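Side-chain contact in Alpha/beta hydrolase fold protein (PDB 3R0V), which belongs to the alpha/beta hydrolase family and probably acts as a hydrolase, its natural substrate being undefined: residues A105-P110 with T199-S204. Sequence-based numbering, arbitrary orientation.
Sequences AASGLP and TARFAS
Arg201 reaches over the end of helix 96-106 and donates from NH2 to Ser107 OG at 3.0 Å. The N-H...O angle is 149°, and the oxygen lies only 5° out of the guanidinium plane, so the bond is taken at the edge of the group. One face of the same guanidinium rests on Ala106, whose CB stands 3.7 Å above the plane, displaced toward the rim. A bend at chi3 (72°) folds the arginine chain back over this methyl. The same methyl also meets the edge of the Phe202 ring at CD1 (4.3 Å). The GxSxG pattern of Gly93, Ser95 and Gly97 runs into the start of helix 96-106, consistent with the nucleophile elbow of the alpha/beta hydrolase fold, and the contact ties the helix's far end to the short helix 199-202. That end closes in a Schellman motif, with Gly108 at positive phi. Ser107 OG also hydrogen-bonds Leu103 O, which fixes the acceptor offered to Arg201. Water adds to the link: one water oxygen accepts from Arg201 NE at 3.1 Å and donates to Ala106 O. Outward, Phe202 also touches Leu102 and Leu103 of helix 96-106 and Leu228 of helix 219-231.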
ATOM      1  N   ALA A 105       6.175  10.424  -3.416  1.00 12.71           N
ATOM      2  CA  ALA A 105       7.030  11.356  -2.687  1.00 12.94           C
ATOM      3  C   ALA A 105       8.263  11.712  -3.513  1.00 16.20           C
ATOM      4  O   ALA A 105       8.640  12.879  -3.609  1.00 16.18           O
ATOM      5  CB  ALA A 105       7.430  10.763  -1.344  1.00 11.79           C
ATOM      6  N   ALA A 106       8.875  10.706  -4.130  1.00 13.49           N
ATOM      7  CA  ALA A 106      10.064  10.927  -4.946  1.00 13.58           C
ATOM      8  C   ALA A 106       9.732  11.751  -6.185  1.00 16.98           C
ATOM      9  O   ALA A 106      10.600  12.447  -6.720  1.00 20.20           O
ATOM     10  CB  ALA A 106      10.679   9.585  -5.351  1.00 15.24           C
ATOM     11  N   SER A 107       8.483  11.677  -6.632  1.00 13.78           N
ATOM     12  CA  SER A 107       8.041  12.404  -7.817  1.00 13.83           C
ATOM     13  C   SER A 107       7.673  13.843  -7.509  1.00 17.59           C
ATOM     14  O   SER A 107       7.366  14.607  -8.421  1.00 20.29           O
ATOM     15  CB  SER A 107       6.841  11.708  -8.460  1.00 15.08           C
ATOM     16  OG  SER A 107       7.186  10.404  -8.900  1.00 22.65           O
ATOM     17  N   GLY A 108       7.679  14.208  -6.232  1.00 15.51           N
ATOM     18  CA  GLY A 108       7.420  15.585  -5.853  1.00 19.05           C
ATOM     19  C   GLY A 108       6.005  15.945  -5.427  1.00 17.33           C
ATOM     20  O   GLY A 108       5.676  17.128  -5.353  1.00 18.49           O
ATOM     21  N   LEU A 109       5.152  14.961  -5.152  1.00 14.70           N
ATOM     22  CA  LEU A 109       3.826  15.306  -4.629  1.00 14.64           C
ATOM     23  C   LEU A 109       3.946  15.989  -3.268  1.00 11.95           C
ATOM     24  O   LEU A 109       4.911  15.747  -2.530  1.00 14.11           O
ATOM     25  CB  LEU A 109       2.923  14.081  -4.502  1.00 13.02           C
ATOM     26  CG  LEU A 109       2.426  13.415  -5.789  1.00 17.86           C
ATOM     27  CD1 LEU A 109       1.227  12.532  -5.488  1.00 17.19           C
ATOM     28  CD2 LEU A 109       2.072  14.426  -6.854  1.00 24.37           C
ATOM     29  N   PRO A 110       2.952  16.827  -2.921  1.00 12.46           N
ATOM     30  CA  PRO A 110       2.996  17.564  -1.649  1.00 12.20           C
ATOM     31  C   PRO A 110       2.622  16.701  -0.450  1.00 13.52           C
ATOM     32  O   PRO A 110       1.579  16.874   0.193  1.00 15.07           O
ATOM     33  CB  PRO A 110       1.998  18.706  -1.874  1.00 13.64           C
ATOM     34  CG  PRO A 110       1.040  18.179  -2.884  1.00 14.76           C
ATOM     35  CD  PRO A 110       1.853  17.280  -3.792  1.00 14.39           C
ATOM     36  N   THR A 199      16.911   3.080  -5.227  1.00 12.81           N
ATOM     37  CA  THR A 199      17.688   3.751  -4.199  1.00 13.14           C
ATOM     38  C   THR A 199      17.978   5.219  -4.486  1.00 14.81           C
ATOM     39  O   THR A 199      17.809   6.069  -3.603  1.00 15.75           O
ATOM     40  CB  THR A 199      19.013   3.015  -3.978  1.00 15.65           C
ATOM     41  OG1 THR A 199      18.734   1.701  -3.494  1.00 17.96           O
ATOM     42  CG2 THR A 199      19.893   3.765  -2.982  1.00 18.98           C
ATOM     43  N   ALA A 200      18.414   5.512  -5.709  1.00 17.85           N
ATOM     44  CA  ALA A 200      18.738   6.881  -6.102  1.00 23.39           C
ATOM     45  C   ALA A 200      17.549   7.801  -5.860  1.00 18.64           C
ATOM     46  O   ALA A 200      17.698   8.888  -5.289  1.00 23.65           O
ATOM     47  CB  ALA A 200      19.156   6.932  -7.555  1.00 25.91           C
ATOM     48  N   ARG A 201      16.368   7.361  -6.277  1.00 15.82           N
ATOM     49  CA  ARG A 201      15.162   8.164  -6.099  1.00 14.85           C
ATOM     50  C   ARG A 201      14.754   8.317  -4.645  1.00 15.24           C
ATOM     51  O   ARG A 201      14.428   9.416  -4.193  1.00 18.37           O
ATOM     52  CB  ARG A 201      14.000   7.561  -6.871  1.00 16.25           C
ATOM     53  CG  ARG A 201      14.240   7.503  -8.361  1.00 19.54           C
ATOM     54  CD  ARG A 201      12.936   7.235  -9.069  1.00 20.89           C
ATOM     55  NE  ARG A 201      12.076   8.413  -9.025  1.00 24.84           N
ATOM     56  CZ  ARG A 201      10.752   8.366  -9.094  1.00 29.48           C
ATOM     57  NH1 ARG A 201      10.137   7.197  -9.197  1.00 31.33           N
ATOM     58  NH2 ARG A 201      10.039   9.490  -9.056  1.00 29.54           N
ATOM     59  N   PHE A 202      14.760   7.218  -3.898  1.00 13.57           N
ATOM     60  CA  PHE A 202      14.301   7.284  -2.524  1.00 14.04           C
ATOM     61  C   PHE A 202      15.282   8.044  -1.630  1.00 12.87           C
ATOM     62  O   PHE A 202      14.867   8.679  -0.664  1.00 14.61           O
ATOM     63  CB  PHE A 202      13.981   5.885  -1.971  1.00 11.96           C
ATOM     64  CG  PHE A 202      12.790   5.207  -2.635  1.00 12.39           C
ATOM     65  CD1 PHE A 202      12.010   5.871  -3.582  1.00 13.72           C
ATOM     66  CD2 PHE A 202      12.439   3.909  -2.278  1.00 12.99           C
ATOM     67  CE1 PHE A 202      10.919   5.235  -4.178  1.00 15.32           C
ATOM     68  CE2 PHE A 202      11.350   3.281  -2.855  1.00 14.09           C
ATOM     69  CZ  PHE A 202      10.591   3.938  -3.800  1.00 14.07           C
ATOM     70  N   ALA A 203      16.568   8.011  -1.960  1.00 15.87           N
ATOM     71  CA  ALA A 203      17.539   8.802  -1.200  1.00 18.25           C
ATOM     72  C   ALA A 203      17.279  10.304  -1.340  1.00 18.98           C
ATOM     73  O   ALA A 203      17.759  11.091  -0.525  1.00 21.41           O
ATOM     74  CB  ALA A 203      18.949   8.461  -1.625  1.00 19.02           C
ATOM     75  N   SER A 204      16.492  10.683  -2.346  1.00 16.01           N
ATOM     76  CA  SER A 204      16.189  12.087  -2.627  0.54 20.37           C
ATOM     77  C   SER A 204      14.958  12.587  -1.867  1.00 19.66           C
ATOM     78  O   SER A 204      14.617  13.777  -1.923  1.00 22.16           O
ATOM     79  CB  SER A 204      16.000  12.307  -4.132  0.54 22.29           C
ATOM     80  OG  SER A 204      14.707  11.904  -4.566  0.54 21.97           O
TER
HETATM   81  O   HOH W   1      13.121  11.235  -8.271  1.00 40.39           O
HETATM   82  O   HOH W   2      12.914  13.837  -5.119  1.00 40.52           O
HETATM   83  O   HOH W   3       7.453   7.185 -10.131  1.00 27.24           O